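Putative methylase (Clostridium difficile, PDB 3LDU) binds GTP in its methyltransferase domain and probably methylates guanine bases of ribosomal RNA. Local coordinates at residues 78-92 with 117-130. Numbering follows the deposited sequence.
Sequences FENTKRINWSRYIPY and IVKKAIVESLKKSY
A121 presents its CB to T81 and F78 where two helices of the THUMP domain pack, the axes of 78-82 and 117-129 coming within 8.2 Å and crossing at -41°. The packing is close at A121: T81 CG2 lies 3.5 Å from A121 CB, and the F78 ring, its CG anti to the backbone N (chi1 179°), fits as a knob among I117, K120, A121 and E124. Deeper in, I122 CG1 lies 3.6 Å from W86 NE1, over one face of the indole, in a CH-pi contact, while I84 CG2 covers the opposite face. NE1 donates to T81 O, which lies close to the ring plane, and this bond helps to set the indole's rotation; I84 N reaches T81 O from the opposite face of its carbonyl plane. Beyond W86, strand 153-159 of the N-terminal mixed sheet meets this layer through I156. Also within the buried interface, S125 OG donates to I84 O and accepts from a water that also takes S87 N, knitting the turn to helix 111-129.

The side formed by K82, E124, K128 and K120 is looser and polar. K82, extended to its tip, crosses E124 and forms a salt bridge of 2.8 Å from NZ to E124 OE2, met from above the carboxylate plane; K128 NZ stands 4.5 Å from K82 NZ, a like charge that E124 probably offsets. K120 NZ sits over the F78 face as a cation-pi partner. At the far end of the contact, Y92 turns its ring edge to the Y130 face, planes at 88°, and Y130 OH donates in plane to a lone pair of I90 O at 2.7 Å.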
ATOM      1  N   PHE A  78     -13.384  27.578  -8.921  1.00 25.17           N
ATOM      2  CA  PHE A  78     -14.428  27.355  -9.926  1.00 28.11           C
ATOM      3  C   PHE A  78     -13.954  27.652 -11.351  1.00 28.28           C
ATOM      4  O   PHE A  78     -14.064  26.811 -12.240  1.00 26.82           O
ATOM      5  CB  PHE A  78     -15.681  28.182  -9.618  1.00 27.53           C
ATOM      6  CG  PHE A  78     -16.771  28.011 -10.635  1.00 25.32           C
ATOM      7  CD1 PHE A  78     -17.560  26.876 -10.633  1.00 29.45           C
ATOM      8  CD2 PHE A  78     -16.985  28.974 -11.606  1.00 33.22           C
ATOM      9  CE1 PHE A  78     -18.560  26.704 -11.576  1.00 26.85           C
ATOM     10  CE2 PHE A  78     -17.985  28.813 -12.558  1.00 35.52           C
ATOM     11  CZ  PHE A  78     -18.778  27.679 -12.540  1.00 31.83           C
ATOM     12  N   GLU A  79     -13.423  28.847 -11.572  1.00 26.40           N
ATOM     13  CA  GLU A  79     -12.980  29.219 -12.915  1.00 29.70           C
ATOM     14  C   GLU A  79     -11.918  28.267 -13.468  1.00 26.44           C
ATOM     15  O   GLU A  79     -11.986  27.862 -14.632  1.00 29.14           O
ATOM     16  CB  GLU A  79     -12.493  30.669 -12.954  1.00 31.88           C
ATOM     17  CG  GLU A  79     -13.621  31.688 -12.787  1.00 44.11           C
ATOM     18  CD  GLU A  79     -14.616  31.675 -13.953  1.00 54.74           C
ATOM     19  OE1 GLU A  79     -14.180  31.454 -15.106  1.00 60.46           O
ATOM     20  OE2 GLU A  79     -15.829  31.888 -13.718  1.00 48.88           O
ATOM     21  N   ASN A  80     -10.944  27.894 -12.642  1.00 23.85           N
ATOM     22  CA  ASN A  80      -9.891  26.999 -13.112  1.00 24.18           C
ATOM     23  C   ASN A  80     -10.384  25.582 -13.379  1.00 28.93           C
ATOM     24  O   ASN A  80      -9.904  24.912 -14.290  1.00 29.09           O
ATOM     25  CB  ASN A  80      -8.703  26.992 -12.139  1.00 27.61           C
ATOM     26  CG  ASN A  80      -7.977  28.325 -12.107  1.00 41.22           C
ATOM     27  OD1 ASN A  80      -8.055  29.100 -13.060  1.00 54.68           O
ATOM     28  ND2 ASN A  80      -7.283  28.605 -11.016  1.00 37.61           N
ATOM     29  N   THR A  81     -11.347  25.122 -12.585  1.00 21.86           N
ATOM     30  CA  THR A  81     -11.847  23.771 -12.755  1.00 21.96           C
ATOM     31  C   THR A  81     -12.742  23.711 -13.992  1.00 23.96           C
ATOM     32  O   THR A  81     -12.686  22.756 -14.775  1.00 23.08           O
ATOM     33  CB  THR A  81     -12.650  23.327 -11.526  1.00 22.32           C
ATOM     34  OG1 THR A  81     -11.805  23.368 -10.365  1.00 23.92           O
ATOM     35  CG2 THR A  81     -13.186  21.903 -11.725  1.00 22.54           C
ATOM     36  N   LYS A  82     -13.558  24.748 -14.158  1.00 22.21           N
ATOM     37  CA  LYS A  82     -14.500  24.814 -15.267  1.00 21.42           C
ATOM     38  C   LYS A  82     -13.797  24.867 -16.627  1.00 32.95           C
ATOM     39  O   LYS A  82     -14.293  24.300 -17.606  1.00 33.31           O
ATOM     40  CB  LYS A  82     -15.431  26.022 -15.111  1.00 26.09           C
ATOM     41  CG  LYS A  82     -16.461  26.128 -16.239  1.00 37.55           C
ATOM     42  CD  LYS A  82     -17.437  27.269 -16.025  1.00 39.88           C
ATOM     43  CE  LYS A  82     -18.341  27.423 -17.252  1.00 41.89           C
ATOM     44  NZ  LYS A  82     -19.318  28.534 -17.110  1.00 42.06           N
ATOM     45  N   ARG A  83     -12.647  25.536 -16.687  1.00 30.99           N
ATOM     46  CA  ARG A  83     -11.940  25.705 -17.957  1.00 34.25           C
ATOM     47  C   ARG A  83     -11.280  24.424 -18.455  1.00 34.04           C
ATOM     48  O   ARG A  83     -10.915  24.328 -19.620  1.00 36.73           O
ATOM     49  CB  ARG A  83     -10.918  26.848 -17.889  1.00 44.83           C
ATOM     50  CG  ARG A  83      -9.918  26.764 -16.737  1.00 55.02           C
ATOM     51  CD  ARG A  83      -8.810  25.730 -16.962  1.00 64.81           C
ATOM     52  NE  ARG A  83      -7.785  25.802 -15.918  1.00 66.29           N
ATOM     53  CZ  ARG A  83      -6.807  24.915 -15.754  1.00 67.32           C
ATOM     54  NH1 ARG A  83      -6.712  23.867 -16.561  1.00 71.07           N
ATOM     55  NH2 ARG A  83      -5.922  25.076 -14.779  1.00 65.22           N
ATOM     56  N   ILE A  84     -11.110  23.446 -17.571  1.00 29.76           N
ATOM     57  CA  ILE A  84     -10.602  22.141 -17.977  1.00 29.48           C
ATOM     58  C   ILE A  84     -11.597  21.525 -18.954  1.00 32.61           C
ATOM     59  O   ILE A  84     -12.804  21.702 -18.795  1.00 30.01           O
ATOM     60  CB  ILE A  84     -10.441  21.221 -16.757  1.00 27.02           C
ATOM     61  CG1 ILE A  84      -9.388  21.795 -15.810  1.00 27.81           C
ATOM     62  CG2 ILE A  84     -10.090  19.787 -17.182  1.00 26.94           C
ATOM     63  CD1 ILE A  84      -9.383  21.128 -14.456  1.00 28.09           C
ATOM     64  N   ASN A  85     -11.102  20.824 -19.974  1.00 31.92           N
ATOM     65  CA  ASN A  85     -11.990  20.161 -20.920  1.00 36.58           C
ATOM     66  C   ASN A  85     -12.408  18.815 -20.362  1.00 32.34           C
ATOM     67  O   ASN A  85     -11.801  17.786 -20.668  1.00 33.81           O
ATOM     68  CB  ASN A  85     -11.332  19.987 -22.290  1.00 45.20           C
ATOM     69  CG  ASN A  85     -12.280  19.380 -23.322  1.00 50.48           C
ATOM     70  OD1 ASN A  85     -11.853  18.916 -24.380  1.00 61.01           O
ATOM     71  ND2 ASN A  85     -13.573  19.386 -23.017  1.00 40.17           N
ATOM     72  N   TRP A  86     -13.437  18.824 -19.523  1.00 29.24           N
ATOM     73  CA  TRP A  86     -13.827  17.611 -18.823  1.00 26.86           C
ATOM     74  C   TRP A  86     -14.374  16.506 -19.725  1.00 31.17           C
ATOM     75  O   TRP A  86     -14.260  15.328 -19.391  1.00 29.38           O
ATOM     76  CB  TRP A  86     -14.775  17.928 -17.662  1.00 25.25           C
ATOM     77  CG  TRP A  86     -14.018  18.463 -16.491  1.00 25.79           C
ATOM     78  CD1 TRP A  86     -13.912  19.771 -16.094  1.00 25.98           C
ATOM     79  CD2 TRP A  86     -13.209  17.702 -15.585  1.00 23.49           C
ATOM     80  NE1 TRP A  86     -13.097  19.860 -14.981  1.00 23.82           N
ATOM     81  CE2 TRP A  86     -12.655  18.605 -14.659  1.00 25.98           C
ATOM     82  CE3 TRP A  86     -12.909  16.343 -15.474  1.00 25.51           C
ATOM     83  CZ2 TRP A  86     -11.822  18.188 -13.620  1.00 21.80           C
ATOM     84  CZ3 TRP A  86     -12.077  15.931 -14.431  1.00 26.07           C
ATOM     85  CH2 TRP A  86     -11.540  16.853 -13.531  1.00 24.19           C
ATOM     86  N   SER A  87     -14.964  16.879 -20.860  1.00 27.58           N
ATOM     87  CA  SER A  87     -15.489  15.884 -21.794  1.00 24.82           C
ATOM     88  C   SER A  87     -14.401  14.947 -22.333  1.00 30.76           C
ATOM     89  O   SER A  87     -14.699  13.847 -22.802  1.00 34.71           O
ATOM     90  CB  SER A  87     -16.210  16.566 -22.961  1.00 31.10           C
ATOM     91  OG  SER A  87     -15.303  17.335 -23.729  1.00 32.29           O
ATOM     92  N   ARG A  88     -13.144  15.385 -22.277  1.00 29.78           N
ATOM     93  CA  ARG A  88     -12.022  14.540 -22.688  1.00 39.96           C
ATOM     94  C   ARG A  88     -11.840  13.347 -21.748  1.00 36.01           C
ATOM     95  O   ARG A  88     -11.334  12.299 -22.148  1.00 32.88           O
ATOM     96  CB  ARG A  88     -10.715  15.343 -22.726  1.00 44.09           C
ATOM     97  CG  ARG A  88     -10.493  16.159 -23.990  1.00 60.30           C
ATOM     98  CD  ARG A  88      -9.123  16.830 -23.962  1.00 71.96           C
ATOM     99  NE  ARG A  88      -8.087  15.920 -23.471  1.00 78.45           N
ATOM    100  CZ  ARG A  88      -6.829  16.275 -23.225  1.00 79.71           C
ATOM    101  NH1 ARG A  88      -6.438  17.528 -23.418  1.00 82.85           N
ATOM    102  NH2 ARG A  88      -5.961  15.377 -22.779  1.00 77.32           N
ATOM    103  N   TYR A  89     -12.270  13.512 -20.502  1.00 29.17           N
ATOM    104  CA  TYR A  89     -12.012  12.528 -19.458  1.00 24.17           C
ATOM    105  C   TYR A  89     -13.260  11.837 -18.939  1.00 30.80           C
ATOM    106  O   TYR A  89     -13.198  10.685 -18.510  1.00 31.09           O
ATOM    107  CB  TYR A  89     -11.313  13.210 -18.291  1.00 27.19           C
ATOM    108  CG  TYR A  89     -10.072  13.934 -18.718  1.00 28.95           C
ATOM    109  CD1 TYR A  89      -8.948  13.231 -19.129  1.00 33.45           C
ATOM    110  CD2 TYR A  89     -10.024  15.314 -18.724  1.00 25.50           C
ATOM    111  CE1 TYR A  89      -7.811  13.888 -19.524  1.00 36.97           C
ATOM    112  CE2 TYR A  89      -8.893  15.979 -19.117  1.00 29.72           C
ATOM    113  CZ  TYR A  89      -7.787  15.264 -19.512  1.00 39.33           C
ATOM    114  OH  TYR A  89      -6.654  15.937 -19.903  1.00 51.65           O
ATOM    115  N   ILE A  90     -14.373  12.566 -18.942  1.00 30.94           N
ATOM    116  CA  ILE A  90     -15.668  12.057 -18.487  1.00 26.94           C
ATOM    117  C   ILE A  90     -16.597  11.948 -19.691  1.00 25.01           C
ATOM    118  O   ILE A  90     -16.992  12.963 -20.241  1.00 28.98           O
ATOM    119  CB  ILE A  90     -16.339  13.018 -17.449  1.00 24.50           C
ATOM    120  CG1 ILE A  90     -15.387  13.337 -16.286  1.00 27.61           C
ATOM    121  CG2 ILE A  90     -17.639  12.422 -16.917  1.00 29.26           C
ATOM    122  CD1 ILE A  90     -14.732  12.132 -15.699  1.00 46.54           C
ATOM    123  N   PRO A  91     -16.940  10.717 -20.095  1.00 25.35           N
ATOM    124  CA  PRO A  91     -17.765  10.505 -21.289  1.00 30.34           C
ATOM    125  C   PRO A  91     -19.249  10.705 -21.019  1.00 32.29           C
ATOM    126  O   PRO A  91     -19.686  10.810 -19.874  1.00 28.91           O
ATOM    127  CB  PRO A  91     -17.489   9.046 -21.638  1.00 30.99           C
ATOM    128  CG  PRO A  91     -17.205   8.409 -20.328  1.00 27.37           C
ATOM    129  CD  PRO A  91     -16.520   9.441 -19.490  1.00 26.54           C
ATOM    130  N   TYR A  92     -20.021  10.763 -22.101  1.00 31.84           N
ATOM    131  CA  TYR A  92     -21.443  11.020 -22.028  1.00 28.55           C
ATOM    132  C   TYR A  92     -22.163  10.070 -21.087  1.00 32.03           C
ATOM    133  O   TYR A  92     -22.091   8.852 -21.247  1.00 39.62           O
ATOM    134  CB  TYR A  92     -22.035  10.898 -23.438  1.00 32.35           C
ATOM    135  CG  TYR A  92     -23.415  11.464 -23.577  1.00 36.06           C
ATOM    136  CD1 TYR A  92     -23.650  12.818 -23.371  1.00 41.29           C
ATOM    137  CD2 TYR A  92     -24.485  10.653 -23.941  1.00 37.68           C
ATOM    138  CE1 TYR A  92     -24.923  13.353 -23.511  1.00 45.29           C
ATOM    139  CE2 TYR A  92     -25.767  11.183 -24.090  1.00 38.39           C
ATOM    140  CZ  TYR A  92     -25.971  12.531 -23.868  1.00 43.75           C
ATOM    141  OH  TYR A  92     -27.232  13.068 -24.008  1.00 50.75           O
ATOM    142  N   ILE A 117     -18.059  23.099  -5.135  1.00 24.93           N
ATOM    143  CA  ILE A 117     -17.638  24.032  -6.176  1.00 24.76           C
ATOM    144  C   ILE A 117     -17.040  23.282  -7.371  1.00 21.94           C
ATOM    145  O   ILE A 117     -17.322  23.611  -8.527  1.00 22.44           O
ATOM    146  CB  ILE A 117     -16.645  25.091  -5.635  1.00 26.20           C
ATOM    147  CG1 ILE A 117     -17.366  26.089  -4.719  1.00 25.24           C
ATOM    148  CG2 ILE A 117     -15.946  25.824  -6.786  1.00 24.88           C
ATOM    149  CD1 ILE A 117     -18.195  27.137  -5.469  1.00 28.22           C
ATOM    150  N   VAL A 118     -16.225  22.269  -7.093  1.00 21.24           N
ATOM    151  CA  VAL A 118     -15.668  21.456  -8.166  1.00 22.69           C
ATOM    152  C   VAL A 118     -16.784  20.724  -8.920  1.00 23.98           C
ATOM    153  O   VAL A 118     -16.774  20.675 -10.150  1.00 23.17           O
ATOM    154  CB  VAL A 118     -14.575  20.468  -7.639  1.00 19.83           C
ATOM    155  CG1 VAL A 118     -14.256  19.394  -8.665  1.00 21.75           C
ATOM    156  CG2 VAL A 118     -13.308  21.240  -7.279  1.00 21.02           C
ATOM    157  N   LYS A 119     -17.748  20.166  -8.188  1.00 23.02           N
ATOM    158  CA  LYS A 119     -18.913  19.542  -8.825  1.00 22.75           C
ATOM    159  C   LYS A 119     -19.589  20.524  -9.785  1.00 24.28           C
ATOM    160  O   LYS A 119     -19.833  20.213 -10.951  1.00 24.27           O
ATOM    161  CB  LYS A 119     -19.913  19.058  -7.767  1.00 23.93           C
ATOM    162  CG  LYS A 119     -21.140  18.356  -8.349  1.00 29.19           C
ATOM    163  CD  LYS A 119     -20.770  17.041  -9.023  1.00 34.90           C
ATOM    164  CE  LYS A 119     -22.009  16.327  -9.578  1.00 37.59           C
ATOM    165  NZ  LYS A 119     -21.738  14.919 -10.022  1.00 34.94           N
ATOM    166  N   LYS A 120     -19.880  21.719  -9.294  1.00 22.70           N
ATOM    167  CA  LYS A 120     -20.558  22.721 -10.115  1.00 23.19           C
ATOM    168  C   LYS A 120     -19.752  23.053 -11.374  1.00 25.23           C
ATOM    169  O   LYS A 120     -20.313  23.154 -12.474  1.00 25.28           O
ATOM    170  CB  LYS A 120     -20.825  23.985  -9.291  1.00 23.84           C
ATOM    171  CG  LYS A 120     -21.613  25.082 -10.018  1.00 27.70           C
ATOM    172  CD  LYS A 120     -22.006  26.164  -9.014  1.00 38.61           C
ATOM    173  CE  LYS A 120     -21.686  27.563  -9.503  1.00 52.75           C
ATOM    174  NZ  LYS A 120     -21.451  28.499  -8.358  1.00 51.21           N
ATOM    175  N   ALA A 121     -18.442  23.233 -11.215  1.00 21.90           N
ATOM    176  CA  ALA A 121     -17.562  23.551 -12.342  1.00 28.45           C
ATOM    177  C   ALA A 121     -17.573  22.465 -13.410  1.00 26.32           C
ATOM    178  O   ALA A 121     -17.651  22.755 -14.609  1.00 24.98           O
ATOM    179  CB  ALA A 121     -16.139  23.800 -11.855  1.00 27.42           C
ATOM    180  N   ILE A 122     -17.486  21.213 -12.979  1.00 23.84           N
ATOM    181  CA  ILE A 122     -17.490  20.098 -13.920  1.00 24.17           C
ATOM    182  C   ILE A 122     -18.843  19.984 -14.633  1.00 24.68           C
ATOM    183  O   ILE A 122     -18.902  19.707 -15.828  1.00 27.63           O
ATOM    184  CB  ILE A 122     -17.115  18.770 -13.227  1.00 23.92           C
ATOM    185  CG1 ILE A 122     -15.702  18.870 -12.637  1.00 20.18           C
ATOM    186  CG2 ILE A 122     -17.205  17.598 -14.211  1.00 24.56           C
ATOM    187  CD1 ILE A 122     -15.205  17.572 -11.949  1.00 25.05           C
ATOM    188  N   VAL A 123     -19.929  20.188 -13.897  1.00 22.01           N
ATOM    189  CA  VAL A 123     -21.248  20.157 -14.514  1.00 24.06           C
ATOM    190  C   VAL A 123     -21.317  21.232 -15.602  1.00 25.91           C
ATOM    191  O   VAL A 123     -21.781  20.973 -16.725  1.00 27.28           O
ATOM    192  CB  VAL A 123     -22.367  20.362 -13.467  1.00 24.83           C
ATOM    193  CG1 VAL A 123     -23.682  20.728 -14.142  1.00 27.55           C
ATOM    194  CG2 VAL A 123     -22.520  19.117 -12.597  1.00 27.12           C
ATOM    195  N   GLU A 124     -20.840  22.432 -15.277  1.00 25.51           N
ATOM    196  CA  GLU A 124     -20.874  23.545 -16.232  1.00 30.43           C
ATOM    197  C   GLU A 124     -20.027  23.238 -17.466  1.00 31.68           C
ATOM    198  O   GLU A 124     -20.445  23.504 -18.599  1.00 31.67           O
ATOM    199  CB  GLU A 124     -20.376  24.832 -15.577  1.00 30.34           C
ATOM    200  CG  GLU A 124     -21.372  25.483 -14.653  1.00 40.91           C
ATOM    201  CD  GLU A 124     -21.940  26.746 -15.256  1.00 64.44           C
ATOM    202  OE1 GLU A 124     -23.076  26.694 -15.777  1.00 68.07           O
ATOM    203  OE2 GLU A 124     -21.239  27.783 -15.226  1.00 68.71           O
ATOM    204  N   SER A 125     -18.839  22.684 -17.234  1.00 28.35           N
ATOM    205  CA  SER A 125     -17.919  22.319 -18.312  1.00 30.12           C
ATOM    206  C   SER A 125     -18.534  21.298 -19.276  1.00 34.40           C
ATOM    207  O   SER A 125     -18.470  21.461 -20.499  1.00 32.94           O
ATOM    208  CB  SER A 125     -16.608  21.771 -17.747  1.00 32.08           C
ATOM    209  OG  SER A 125     -15.748  21.359 -18.798  1.00 29.50           O
ATOM    210  N   LEU A 126     -19.132  20.252 -18.715  1.00 25.97           N
ATOM    211  CA  LEU A 126     -19.752  19.190 -19.505  1.00 27.43           C
ATOM    212  C   LEU A 126     -21.015  19.665 -20.216  1.00 36.05           C
ATOM    213  O   LEU A 126     -21.258  19.304 -21.363  1.00 35.80           O
ATOM    214  CB  LEU A 126     -20.082  17.992 -18.618  1.00 29.29           C
ATOM    215  CG  LEU A 126     -18.844  17.312 -18.035  1.00 27.74           C
ATOM    216  CD1 LEU A 126     -19.256  16.170 -17.130  1.00 29.86           C
ATOM    217  CD2 LEU A 126     -17.946  16.811 -19.158  1.00 27.75           C
ATOM    218  N   LYS A 127     -21.822  20.462 -19.525  1.00 32.13           N
ATOM    219  CA  LYS A 127     -23.045  21.001 -20.124  1.00 33.83           C
ATOM    220  C   LYS A 127     -22.701  21.761 -21.398  1.00 34.54           C
ATOM    221  O   LYS A 127     -23.420  21.694 -22.406  1.00 39.83           O
ATOM    222  CB  LYS A 127     -23.756  21.926 -19.131  1.00 39.43           C
ATOM    223  CG  LYS A 127     -24.790  22.826 -19.787  1.00 50.60           C
ATOM    224  CD  LYS A 127     -25.382  23.852 -18.827  1.00 59.95           C
ATOM    225  CE  LYS A 127     -26.375  24.752 -19.568  1.00 63.00           C
ATOM    226  NZ  LYS A 127     -26.937  25.836 -18.715  1.00 65.91           N
ATOM    227  N   LYS A 128     -21.591  22.487 -21.359  1.00 38.29           N
ATOM    228  CA  LYS A 128     -21.136  23.248 -22.516  1.00 43.45           C
ATOM    229  C   LYS A 128     -20.662  22.329 -23.650  1.00 48.11           C
ATOM    230  O   LYS A 128     -21.017  22.530 -24.820  1.00 46.70           O
ATOM    231  CB  LYS A 128     -20.028  24.220 -22.103  1.00 53.38           C
ATOM    232  CG  LYS A 128     -19.486  25.081 -23.233  1.00 69.32           C
ATOM    233  CD  LYS A 128     -18.437  26.071 -22.731  1.00 76.74           C
ATOM    234  CE  LYS A 128     -19.047  27.126 -21.814  1.00 79.48           C
ATOM    235  NZ  LYS A 128     -18.051  28.165 -21.420  1.00 76.05           N
ATOM    236  N   SER A 129     -19.864  21.321 -23.307  1.00 41.64           N
ATOM    237  CA  SER A 129     -19.336  20.390 -24.305  1.00 41.14           C
ATOM    238  C   SER A 129     -20.433  19.542 -24.938  1.00 39.86           C
ATOM    239  O   SER A 129     -20.422  19.313 -26.146  1.00 40.66           O
ATOM    240  CB  SER A 129     -18.273  19.462 -23.694  1.00 36.64           C
ATOM    241  OG  SER A 129     -17.128  20.177 -23.266  1.00 37.38           O
ATOM    242  N   TYR A 130     -21.369  19.075 -24.112  1.00 43.29           N
ATOM    243  CA  TYR A 130     -22.376  18.101 -24.531  1.00 48.37           C
ATOM    244  C   TYR A 130     -23.692  18.755 -24.909  1.00 61.69           C
ATOM    245  O   TYR A 130     -24.683  18.066 -25.136  1.00 65.74           O
ATOM    246  CB  TYR A 130     -22.613  17.053 -23.434  1.00 35.19           C
ATOM    247  CG  TYR A 130     -21.411  16.163 -23.189  1.00 40.19           C
ATOM    248  CD1 TYR A 130     -20.504  15.919 -24.206  1.00 43.77           C
ATOM    249  CD2 TYR A 130     -21.187  15.568 -21.953  1.00 42.00           C
ATOM    250  CE1 TYR A 130     -19.405  15.114 -24.014  1.00 43.30           C
ATOM    251  CE2 TYR A 130     -20.069  14.747 -21.738  1.00 37.78           C
ATOM    252  CZ  TYR A 130     -19.185  14.528 -22.783  1.00 45.20           C
ATOM    253  OH  TYR A 130     -18.067  13.733 -22.637  1.00 35.52           O
TER
HETATM  254  O   HOH W   1     -16.091  19.508 -21.042  1.00 29.43           O
HETATM  255  O   HOH W   2     -18.593  11.150 -24.583  1.00 35.69           O